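NDP-N-acetyl-D-galactosaminuronic acid dehydrogenase (Methanosarcina mazei Go1, PDB 3G79) probably catalyses the NAD-dependent, two-step oxidation of UDP-N-acetyl-mannosamine to the corresponding uronic acid, as a member of the UDP-glucose/GDP-mannose dehydrogenase family. Local coordinates at residues Val35-Asp39 / Leu80-Val84; Thr148-Thr154 / Glu232-Thr236; Asp243-Ala247 / Ala325-Asn329; Asp416-Ala422 / Pro444-Arg450. All coordinates share one frame; numbering follows the deposited sequence.

Contact 1 (Val35-Asp39 / Leu80-Val84); sequences VLFAD and LIGKV
D39 and K83 form the polar link between helices 30-39 and 77-86. K83 NZ reaches D39 OD2 at 2.5 Å, a short salt bridge that uses the syn lone pair of OD2. The two side chains cross at about a right angle: K83 runs extended as far as CE, and its last torsion (chi4 -72°) bends the ammonium onto the acid. D39 N and V84 N bond within their own helices, to V35 O at 3.2 Å and to L80 O at 3.0 Å, and A38 O takes a weak bond from K89 NZ. A methyl of V84 lies close by, its CG2 3.3 Å from D39 N and 3.5 Å from A38 CB. Alongside the acid, L80 CD1 lies 3.8 Å from D39 CB, while V35 turns its CG2 to I81 CG1 and V84 CG1. Cutting D39 back to an alanine is likely to leave the K83 ammonium without its counter-charge and free to swing. The axes of the two short segments approach to 9.4 Å and cross at 42°. Around this pair, in the Rossmann-type NAD-binding domain, F90 of strand 90-93 packs on V35, A38 and V84, V46 of strand 45-49 lies against A38, and helix 188-194 covers L36 through I192 and L80 through L189.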
loop_
_atom_site.group_PDB
_atom_site.type_symbol
_atom_site.label_atom_id
_atom_site.label_comp_id
_atom_site.label_asym_id
_atom_site.label_seq_id
_atom_site.Cartn_x
_atom_site.Cartn_y
_atom_site.Cartn_z
ATOM N N VAL A 35 30.278 12.697 15.658
ATOM C CA VAL A 35 31.585 12.101 15.526
ATOM C C VAL A 35 31.817 11.717 14.063
ATOM O O VAL A 35 32.960 11.692 13.589
ATOM C CB VAL A 35 31.700 10.994 16.596
ATOM C CG1 VAL A 35 32.319 9.763 16.089
ATOM C CG2 VAL A 35 32.358 11.555 17.876
ATOM N N LEU A 36 30.715 11.513 13.333
ATOM C CA LEU A 36 30.767 11.330 11.901
ATOM C C LEU A 36 31.141 12.653 11.211
ATOM O O LEU A 36 32.016 12.673 10.326
ATOM C CB LEU A 36 29.414 10.819 11.402
ATOM C CG LEU A 36 29.138 9.365 11.007
ATOM C CD1 LEU A 36 30.281 8.432 11.265
ATOM C CD2 LEU A 36 27.894 8.868 11.702
ATOM N N PHE A 37 30.506 13.751 11.637
ATOM C CA PHE A 37 30.858 15.082 11.146
ATOM C C PHE A 37 32.355 15.336 11.345
ATOM O O PHE A 37 33.023 15.803 10.432
ATOM C CB PHE A 37 30.121 16.180 11.916
ATOM C CG PHE A 37 28.653 16.320 11.596
ATOM C CD1 PHE A 37 28.187 16.274 10.276
ATOM C CD2 PHE A 37 27.740 16.583 12.635
ATOM C CE1 PHE A 37 26.813 16.434 10.004
ATOM C CE2 PHE A 37 26.380 16.760 12.380
ATOM C CZ PHE A 37 25.905 16.666 11.059
ATOM N N ALA A 38 32.882 15.023 12.533
ATOM C CA ALA A 38 34.262 15.369 12.835
ATOM C C ALA A 38 35.266 14.532 11.997
ATOM O O ALA A 38 36.365 14.986 11.686
ATOM C CB ALA A 38 34.546 15.288 14.371
ATOM N N ASP A 39 34.859 13.329 11.594
ATOM C CA ASP A 39 35.711 12.475 10.750
ATOM C C ASP A 39 35.703 12.914 9.280
ATOM O O ASP A 39 36.572 12.537 8.527
ATOM C CB ASP A 39 35.285 10.990 10.847
ATOM C CG ASP A 39 36.305 10.055 10.215
ATOM O OD1 ASP A 39 35.890 9.154 9.425
ATOM O OD2 ASP A 39 37.531 10.248 10.488
ATOM N N LEU A 80 35.834 5.320 16.280
ATOM C CA LEU A 80 35.562 6.580 15.629
ATOM C C LEU A 80 35.868 7.768 16.574
ATOM O O LEU A 80 36.615 8.666 16.199
ATOM C CB LEU A 80 34.123 6.603 15.110
ATOM C CG LEU A 80 33.747 7.781 14.206
ATOM C CD1 LEU A 80 34.803 8.053 13.143
ATOM C CD2 LEU A 80 32.358 7.591 13.584
ATOM N N ILE A 81 35.321 7.736 17.795
ATOM C CA ILE A 81 35.601 8.735 18.832
ATOM C C ILE A 81 37.104 8.838 19.058
ATOM O O ILE A 81 37.677 9.935 19.068
ATOM C CB ILE A 81 34.937 8.360 20.154
ATOM C CG1 ILE A 81 33.396 8.215 19.989
ATOM C CG2 ILE A 81 35.319 9.378 21.222
ATOM C CD1 ILE A 81 32.734 7.314 20.998
ATOM N N GLY A 82 37.763 7.694 19.182
ATOM C CA GLY A 82 39.207 7.687 19.451
ATOM C C GLY A 82 39.995 8.418 18.381
ATOM O O GLY A 82 40.914 9.186 18.683
ATOM N N LYS A 83 39.572 8.211 17.137
ATOM C CA LYS A 83 40.282 8.656 15.950
ATOM C C LYS A 83 40.138 10.159 15.851
ATOM O O LYS A 83 41.130 10.891 15.741
ATOM C CB LYS A 83 39.669 7.959 14.708
ATOM C CG LYS A 83 40.068 8.501 13.334
ATOM C CD LYS A 83 39.287 7.718 12.247
ATOM C CE LYS A 83 39.909 7.860 10.825
ATOM N NZ LYS A 83 39.768 9.199 10.106
ATOM N N VAL A 84 38.885 10.591 15.933
ATOM C CA VAL A 84 38.472 11.975 15.845
ATOM C C VAL A 84 39.042 12.827 17.016
ATOM O O VAL A 84 39.551 13.955 16.817
ATOM C CB VAL A 84 36.906 11.941 15.726
ATOM C CG1 VAL A 84 36.205 12.633 16.855
ATOM C CG2 VAL A 84 36.421 12.388 14.351
#

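Contact 2 (Thr148-Thr154 / Glu232-Thr236); sequences TITPGTT and EVTKT
E232, on helix 228-258, points its carboxylate into a type II beta turn, T150 to T153, in the loop that leads from strand 142-145 of the Rossmann-type NAD-binding domain into helix 154-166. CG of E232 stands beside the backbone N (chi1 -72°) and the chain then extends straight into the turn. OE1 takes the amide of G152, with N at 3.0 Å and the N-H almost straight at 177°, from above the carboxylate plane. OE2 is gripped twice by T154: the backbone N comes in at 2.8 Å nearly along the C-O axis, and OG1, also at 2.8 Å, approaches 52° out of the plane. The side chain of I149 crosses the glutamate obliquely and sets CD1 3.3 Å from OE2. With an alanine here instead of E232, the amides of G152 and T154 and the T154 hydroxyl would probably lose their acceptor, and the turn would be less firmly held to the helix. Beyond the carboxylate the P151 ring sets CD 3.6 Å from T236 CG2 and CG near V233 CG2. T148 and K235 cross at about a right angle, methyl CG2 against CE. H178 of strand 175-178 touches both I149 and E232, and V233 packs on I261 of the second subunit. Inside the turn, T150 O accepts from both T153 N and T153 OG1; the hydroxyl, 2.7 Å from T150 O, meets a lone pair of that oxygen within the carbonyl plane.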
loop_
_atom_site.group_PDB
_atom_site.type_symbol
_atom_site.label_atom_id
_atom_site.label_comp_id
_atom_site.label_asym_id
_atom_site.label_seq_id
_atom_site.Cartn_x
_atom_site.Cartn_y
_atom_site.Cartn_z
ATOM N N THR A 148 13.312 13.732 16.469
ATOM C CA THR A 148 12.002 13.431 15.886
ATOM C C THR A 148 10.955 14.427 16.407
ATOM O O THR A 148 10.733 14.515 17.599
ATOM C CB THR A 148 11.620 11.963 16.231
ATOM O OG1 THR A 148 12.540 11.057 15.595
ATOM C CG2 THR A 148 10.174 11.649 15.825
ATOM N N ILE A 149 10.358 15.212 15.518
ATOM C CA ILE A 149 9.384 16.233 15.932
ATOM C C ILE A 149 8.067 16.032 15.212
ATOM O O ILE A 149 7.985 15.174 14.335
ATOM C CB ILE A 149 9.906 17.666 15.760
ATOM C CG1 ILE A 149 10.460 17.873 14.339
ATOM C CG2 ILE A 149 10.953 17.980 16.871
ATOM C CD1 ILE A 149 11.067 19.299 14.044
ATOM N N THR A 150 7.037 16.787 15.589
ATOM C CA THR A 150 5.709 16.642 14.979
ATOM C C THR A 150 5.485 17.702 13.954
ATOM O O THR A 150 5.964 18.823 14.116
ATOM C CB THR A 150 4.570 16.797 16.003
ATOM O OG1 THR A 150 4.592 18.131 16.533
ATOM C CG2 THR A 150 4.741 15.833 17.108
ATOM N N PRO A 151 4.694 17.394 12.920
ATOM C CA PRO A 151 4.528 18.440 11.945
ATOM C C PRO A 151 4.230 19.787 12.583
ATOM O O PRO A 151 3.310 19.875 13.390
ATOM C CB PRO A 151 3.329 17.952 11.124
ATOM C CG PRO A 151 3.541 16.459 11.105
ATOM C CD PRO A 151 4.059 16.134 12.488
ATOM N N GLY A 152 4.981 20.817 12.184
ATOM C CA GLY A 152 4.680 22.197 12.539
ATOM C C GLY A 152 5.632 22.729 13.600
ATOM O O GLY A 152 5.637 23.906 13.899
ATOM N N THR A 153 6.448 21.846 14.161
ATOM C CA THR A 153 7.428 22.223 15.172
ATOM C C THR A 153 8.527 23.198 14.648
ATOM O O THR A 153 8.752 24.276 15.237
ATOM C CB THR A 153 8.026 20.946 15.797
ATOM O OG1 THR A 153 6.956 20.098 16.266
ATOM C CG2 THR A 153 9.017 21.290 16.927
ATOM N N THR A 154 9.188 22.849 13.541
ATOM C CA THR A 154 10.198 23.731 12.974
ATOM C C THR A 154 9.712 25.168 12.755
ATOM O O THR A 154 10.304 26.110 13.314
ATOM C CB THR A 154 10.814 23.169 11.694
ATOM O OG1 THR A 154 11.223 21.847 11.965
ATOM C CG2 THR A 154 12.067 23.958 11.272
ATOM N N GLU A 232 9.110 16.922 8.151
ATOM C CA GLU A 232 8.383 16.447 9.345
ATOM C C GLU A 232 7.231 15.517 8.993
ATOM O O GLU A 232 6.978 14.532 9.694
ATOM C CB GLU A 232 7.821 17.622 10.157
ATOM C CG GLU A 232 8.863 18.474 10.947
ATOM C CD GLU A 232 8.296 19.837 11.193
ATOM O OE1 GLU A 232 7.332 20.178 10.484
ATOM O OE2 GLU A 232 8.726 20.540 12.094
ATOM N N VAL A 233 6.517 15.863 7.932
ATOM C CA VAL A 233 5.426 15.065 7.413
ATOM C C VAL A 233 5.905 13.742 6.840
ATOM O O VAL A 233 5.235 12.729 6.958
ATOM C CB VAL A 233 4.643 15.882 6.384
ATOM C CG1 VAL A 233 3.708 15.036 5.592
ATOM C CG2 VAL A 233 3.891 16.976 7.134
ATOM N N THR A 234 7.103 13.728 6.292
ATOM C CA THR A 234 7.639 12.483 5.729
ATOM C C THR A 234 7.670 11.344 6.715
ATOM O O THR A 234 7.168 10.246 6.410
ATOM C CB THR A 234 9.041 12.662 5.161
ATOM O OG1 THR A 234 8.977 13.527 4.018
ATOM C CG2 THR A 234 9.646 11.269 4.777
ATOM N N LYS A 235 8.222 11.612 7.897
ATOM C CA LYS A 235 8.252 10.610 8.949
ATOM C C LYS A 235 6.876 10.193 9.468
ATOM O O LYS A 235 6.668 9.011 9.790
ATOM C CB LYS A 235 9.221 11.036 10.076
ATOM C CG LYS A 235 8.687 11.002 11.466
ATOM C CD LYS A 235 8.571 9.628 12.106
ATOM C CE LYS A 235 7.867 9.901 13.477
ATOM N NZ LYS A 235 7.703 8.794 14.451
ATOM N N THR A 236 5.912 11.113 9.537
ATOM C CA THR A 236 4.583 10.669 9.967
ATOM C C THR A 236 3.950 9.850 8.849
ATOM O O THR A 236 3.449 8.761 9.115
ATOM C CB THR A 236 3.612 11.788 10.525
ATOM O OG1 THR A 236 3.150 12.618 9.460
ATOM C CG2 THR A 236 4.282 12.642 11.581
HETATM O O HOH W 1 7.263 14.258 12.085
#

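Contact 3 (Asp243-Ala247 / Ala325-Asn329); sequences DLQIA and ARKVN
D243 and N329 carry the tight, polar part of this buried helix crossing. N329 ND2 lies 2.6 Å from D243 OD1 and 2.9 Å from D243 O, so one amide nitrogen spans the carboxylate and the backbone carbonyl of the same residue. Both acceptors lie near the amide plane, whereas OD1 is met from above the carboxylate, the two planes standing 51° apart. A chi1 of -175° turns the D243 carboxylate away from its own N and across to R326. The arginine, bent at its second and third torsions, brings NH1 to within 2.7 Å of OD1 in a salt bridge whose hydrogen bond is weak; the position of D243 OD2 is doubtful. R326 NH2 pairs with D330, and N329 OD1 is taken by N250 ND2. D243 O also accepts from A247 N within its own helix. Small residues let the backbones close in: A247 CB sits 3.8 Å from A325 CB and 3.9 Å from V328 CG1. L244 and I246 contribute far less. L244 only brushes A325 CB and is covered by A248 of the second subunit; I246 is the partly exposed edge, engaging a single methyl, CG2, with N329 OD1. The short segments cross at 51°, axes 8.5 Å apart, where helices 228-258 and 321-345 pack in the helical central part of the UDP-glucose/GDP-mannose dehydrogenase fold, next to the second subunit.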
loop_
_atom_site.group_PDB
_atom_site.type_symbol
_atom_site.label_atom_id
_atom_site.label_comp_id
_atom_site.label_asym_id
_atom_site.label_seq_id
_atom_site.Cartn_x
_atom_site.Cartn_y
_atom_site.Cartn_z
ATOM N N ASP A 243 0.871 1.751 8.636
ATOM C CA ASP A 243 -0.280 1.475 9.467
ATOM C C ASP A 243 -1.492 1.143 8.620
ATOM O O ASP A 243 -2.217 0.203 8.883
ATOM C CB ASP A 243 -0.556 2.652 10.406
ATOM C CG ASP A 243 -1.667 2.363 11.382
ATOM O OD1 ASP A 243 -1.760 1.223 11.877
ATOM O OD2 ASP A 243 -2.464 3.267 11.667
ATOM N N LEU A 244 -1.692 1.899 7.571
ATOM C CA LEU A 244 -2.737 1.594 6.602
ATOM C C LEU A 244 -2.543 0.265 5.865
ATOM O O LEU A 244 -3.535 -0.453 5.657
ATOM C CB LEU A 244 -2.904 2.752 5.614
ATOM C CG LEU A 244 -3.860 2.456 4.453
ATOM C CD1 LEU A 244 -5.326 2.314 4.930
ATOM C CD2 LEU A 244 -3.756 3.522 3.413
ATOM N N GLN A 245 -1.307 -0.092 5.485
ATOM C CA GLN A 245 -1.154 -1.396 4.809
ATOM C C GLN A 245 -1.512 -2.545 5.729
ATOM O O GLN A 245 -1.982 -3.620 5.292
ATOM C CB GLN A 245 0.174 -1.630 4.035
ATOM C CG GLN A 245 1.428 -1.130 4.646
ATOM C CD GLN A 245 2.655 -0.954 3.677
ATOM O OE1 GLN A 245 3.492 -0.051 3.915
ATOM N NE2 GLN A 245 2.769 -1.798 2.632
ATOM N N ILE A 246 -1.341 -2.305 7.024
ATOM C CA ILE A 246 -1.613 -3.334 7.996
ATOM C C ILE A 246 -3.104 -3.401 8.202
ATOM O O ILE A 246 -3.683 -4.469 8.361
ATOM C CB ILE A 246 -0.906 -3.035 9.304
ATOM C CG1 ILE A 246 0.574 -3.415 9.207
ATOM C CG2 ILE A 246 -1.611 -3.769 10.530
ATOM C CD1 ILE A 246 1.403 -2.783 10.363
ATOM N N ALA A 247 -3.743 -2.253 8.234
ATOM C CA ALA A 247 -5.149 -2.274 8.448
ATOM C C ALA A 247 -5.808 -2.915 7.229
ATOM O O ALA A 247 -6.761 -3.673 7.406
ATOM C CB ALA A 247 -5.697 -0.898 8.750
ATOM N N ALA A 325 -8.013 3.547 9.327
ATOM C CA ALA A 325 -6.957 2.536 9.559
ATOM C C ALA A 325 -6.657 2.311 11.059
ATOM O O ALA A 325 -6.525 1.161 11.524
ATOM C CB ALA A 325 -5.699 2.900 8.849
ATOM N N ARG A 326 -6.529 3.400 11.811
ATOM C CA ARG A 326 -6.287 3.274 13.256
ATOM C C ARG A 326 -7.381 2.434 13.941
ATOM O O ARG A 326 -7.099 1.685 14.878
ATOM C CB ARG A 326 -6.154 4.653 13.928
ATOM C CG ARG A 326 -4.816 5.392 13.685
ATOM C CD ARG A 326 -3.574 4.516 13.962
ATOM N NE ARG A 326 -3.767 3.709 15.156
ATOM C CZ ARG A 326 -3.315 2.483 15.327
ATOM N NH1 ARG A 326 -2.578 1.847 14.407
ATOM N NH2 ARG A 326 -3.573 1.888 16.459
ATOM N N LYS A 327 -8.618 2.514 13.454
ATOM C CA LYS A 327 -9.694 1.800 14.143
ATOM C C LYS A 327 -9.739 0.308 13.798
ATOM O O LYS A 327 -10.107 -0.522 14.654
ATOM C CB LYS A 327 -11.040 2.436 13.878
ATOM C CG LYS A 327 -11.268 3.787 14.524
ATOM C CD LYS A 327 -12.564 4.343 13.890
ATOM C CE LYS A 327 -12.929 5.756 14.332
ATOM N NZ LYS A 327 -13.871 6.271 13.320
ATOM N N VAL A 328 -9.401 -0.029 12.548
ATOM C CA VAL A 328 -9.326 -1.425 12.108
ATOM C C VAL A 328 -8.265 -2.082 13.005
ATOM O O VAL A 328 -8.565 -2.987 13.803
ATOM C CB VAL A 328 -9.045 -1.533 10.586
ATOM C CG1 VAL A 328 -8.670 -2.933 10.166
ATOM C CG2 VAL A 328 -10.257 -1.114 9.809
ATOM N N ASN A 329 -7.060 -1.548 12.956
ATOM C CA ASN A 329 -5.957 -2.048 13.746
ATOM C C ASN A 329 -6.195 -2.071 15.275
ATOM O O ASN A 329 -5.754 -3.023 15.944
ATOM C CB ASN A 329 -4.696 -1.271 13.374
ATOM C CG ASN A 329 -4.186 -1.608 11.961
ATOM O OD1 ASN A 329 -4.518 -2.659 11.383
ATOM N ND2 ASN A 329 -3.364 -0.714 11.402
#

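Contact 4 (Asp416-Ala422 / Pro444-Arg450); sequences DAIVVLA and PVIIDGR
Two neighbouring parallel strands of the Rossmann-like UDP-binding domain meet here, 417-420 and 445-448, joined by a beta-alpha-beta crossover through helix 432-439. Backbone bonds alternate between them: V445 N to D416 O, I418 N to V445 O, I447 N to I418 O, V420 N to I447 O and, closing the series at 2.8 Å, G449 N to V420 O. Paired residues send their side chains to the same face. A417 CB meets V445 CG1 at 3.6 Å, and V419 lies beside I447, pointing the same way. On the other face I446 holds CG1 anti to its backbone N (chi1 -179°), and its CD1 spreads over CG2 of both I418 and V420, while the V420 side chain leans on D448 OD1. That oxygen also accepts from R450 N at 3.1 Å, an Asx turn that bends the chain after the strand. G449 suits the bend, because a CB there would collide with V420 O. R450 then folds back: NE reaches L421 O at 2.7 Å from above the carbonyl plane, 49° out of it, and NH2 goes on to G288 O. At the other end D416 OD2 accepts from K355 N. Strand 355-359 flanks 417-420 on its far edge, helix 321-345 covers V445 and I447, helix 375-385 lies on V419, and A435 of helix 432-439 packs on I418.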
loop_
_atom_site.group_PDB
_atom_site.type_symbol
_atom_site.label_atom_id
_atom_site.label_comp_id
_atom_site.label_asym_id
_atom_site.label_seq_id
_atom_site.Cartn_x
_atom_site.Cartn_y
_atom_site.Cartn_z
ATOM N N ASP A 416 -7.767 -23.334 29.626
ATOM C CA ASP A 416 -8.894 -23.603 28.718
ATOM C C ASP A 416 -8.600 -23.134 27.304
ATOM O O ASP A 416 -8.900 -23.843 26.359
ATOM C CB ASP A 416 -10.194 -22.976 29.245
ATOM C CG ASP A 416 -10.615 -23.572 30.575
ATOM O OD1 ASP A 416 -11.270 -24.630 30.568
ATOM O OD2 ASP A 416 -10.279 -23.005 31.635
ATOM N N ALA A 417 -7.996 -21.954 27.171
ATOM C CA ALA A 417 -7.626 -21.410 25.870
ATOM C C ALA A 417 -6.146 -21.102 25.794
ATOM O O ALA A 417 -5.588 -20.567 26.739
ATOM C CB ALA A 417 -8.417 -20.162 25.589
ATOM N N ILE A 418 -5.511 -21.468 24.679
ATOM C CA ILE A 418 -4.150 -21.067 24.401
ATOM C C ILE A 418 -4.186 -20.051 23.249
ATOM O O ILE A 418 -4.656 -20.356 22.131
ATOM C CB ILE A 418 -3.234 -22.268 24.068
ATOM C CG1 ILE A 418 -3.093 -23.198 25.253
ATOM C CG2 ILE A 418 -1.829 -21.805 23.653
ATOM C CD1 ILE A 418 -2.927 -24.620 24.844
ATOM N N VAL A 419 -3.686 -18.851 23.536
ATOM C CA VAL A 419 -3.872 -17.688 22.679
ATOM C C VAL A 419 -2.524 -17.034 22.303
ATOM O O VAL A 419 -1.752 -16.623 23.163
ATOM C CB VAL A 419 -4.808 -16.692 23.350
ATOM C CG1 VAL A 419 -5.129 -15.561 22.421
ATOM C CG2 VAL A 419 -6.111 -17.410 23.753
ATOM N N VAL A 420 -2.236 -16.980 21.009
ATOM C CA VAL A 420 -0.887 -16.635 20.559
ATOM C C VAL A 420 -0.911 -15.187 20.036
ATOM O O VAL A 420 -1.682 -14.887 19.124
ATOM C CB VAL A 420 -0.392 -17.651 19.474
ATOM C CG1 VAL A 420 0.972 -17.282 18.983
ATOM C CG2 VAL A 420 -0.351 -19.096 20.025
ATOM N N LEU A 421 -0.107 -14.293 20.637
ATOM C CA LEU A 421 -0.178 -12.856 20.274
ATOM C C LEU A 421 1.128 -12.245 19.757
ATOM O O LEU A 421 1.120 -11.161 19.147
ATOM C CB LEU A 421 -0.779 -11.993 21.400
ATOM C CG LEU A 421 -2.173 -12.441 21.857
ATOM C CD1 LEU A 421 -2.046 -13.496 22.933
ATOM C CD2 LEU A 421 -2.992 -11.286 22.377
ATOM N N ALA A 422 2.238 -12.941 20.009
ATOM C CA ALA A 422 3.527 -12.570 19.449
ATOM C C ALA A 422 3.972 -13.736 18.621
ATOM O O ALA A 422 3.730 -14.876 18.991
ATOM C CB ALA A 422 4.500 -12.326 20.531
ATOM N N PRO A 444 -8.853 -28.822 24.240
ATOM C CA PRO A 444 -8.311 -27.512 24.499
ATOM C C PRO A 444 -8.413 -26.638 23.279
ATOM O O PRO A 444 -8.447 -27.119 22.129
ATOM C CB PRO A 444 -6.852 -27.770 24.858
ATOM C CG PRO A 444 -6.523 -29.071 24.330
ATOM C CD PRO A 444 -7.787 -29.795 23.946
ATOM N N VAL A 445 -8.477 -25.347 23.575
ATOM C CA VAL A 445 -8.740 -24.308 22.628
ATOM C C VAL A 445 -7.418 -23.593 22.384
ATOM O O VAL A 445 -6.751 -23.207 23.350
ATOM C CB VAL A 445 -9.794 -23.380 23.237
ATOM C CG1 VAL A 445 -9.629 -21.947 22.742
ATOM C CG2 VAL A 445 -11.244 -23.931 22.972
ATOM N N ILE A 446 -7.020 -23.479 21.106
ATOM C CA ILE A 446 -5.888 -22.642 20.673
ATOM C C ILE A 446 -6.374 -21.579 19.684
ATOM O O ILE A 446 -7.026 -21.909 18.717
ATOM C CB ILE A 446 -4.681 -23.493 20.077
ATOM C CG1 ILE A 446 -3.502 -22.614 19.665
ATOM C CG2 ILE A 446 -5.069 -24.281 18.854
ATOM C CD1 ILE A 446 -2.366 -22.672 20.598
ATOM N N ILE A 447 -6.038 -20.313 19.945
ATOM C CA ILE A 447 -6.352 -19.142 19.069
ATOM C C ILE A 447 -5.045 -18.428 18.646
ATOM O O ILE A 447 -4.279 -17.965 19.505
ATOM C CB ILE A 447 -7.259 -18.109 19.814
ATOM C CG1 ILE A 447 -8.723 -18.559 19.893
ATOM C CG2 ILE A 447 -7.381 -16.860 19.009
ATOM C CD1 ILE A 447 -9.028 -19.666 20.750
ATOM N N ASP A 448 -4.798 -18.355 17.341
ATOM C CA ASP A 448 -3.531 -17.851 16.753
ATOM C C ASP A 448 -3.639 -16.472 16.128
ATOM O O ASP A 448 -4.345 -16.281 15.140
ATOM C CB ASP A 448 -3.025 -18.804 15.649
ATOM C CG ASP A 448 -1.573 -18.504 15.206
ATOM O OD1 ASP A 448 -0.858 -17.787 15.929
ATOM O OD2 ASP A 448 -1.131 -19.006 14.147
ATOM N N GLY A 449 -2.908 -15.515 16.681
ATOM C CA GLY A 449 -2.939 -14.141 16.192
ATOM C C GLY A 449 -1.790 -13.820 15.255
ATOM O O GLY A 449 -1.775 -12.762 14.588
ATOM N N ARG A 450 -0.847 -14.745 15.182
ATOM C CA ARG A 450 0.403 -14.514 14.490
ATOM C C ARG A 450 0.818 -15.579 13.455
ATOM O O ARG A 450 1.953 -15.602 13.042
ATOM C CB ARG A 450 1.514 -14.242 15.519
ATOM C CG ARG A 450 1.209 -13.054 16.420
ATOM C CD ARG A 450 1.066 -11.729 15.628
ATOM N NE ARG A 450 0.785 -10.596 16.513
ATOM C CZ ARG A 450 0.756 -9.305 16.137
ATOM N NH1 ARG A 450 1.003 -8.952 14.863
ATOM N NH2 ARG A 450 0.503 -8.351 17.051
#

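The four contacts follow one another along the chain without touching. Contact 1 lies within the NAD-binding domain and contact 4 within the UDP-binding domain, their centres about 50 Å apart on opposite sides of the chain's centre. Contacts 2 and 3 come between them and share helix 228-258; their nearest atoms are about 7 Å apart, and both touch the second subunit. Contact 2 ties that helix to the NAD-binding domain, and contact 3 ties it to helix 321-345, which also covers V445 and I447 of contact 4. Contacts 3 and 4 are about 7 Å apart at their nearest atoms. K235 touches C293 and makes a long, weak ion pair with D297, consistent with the family's active site.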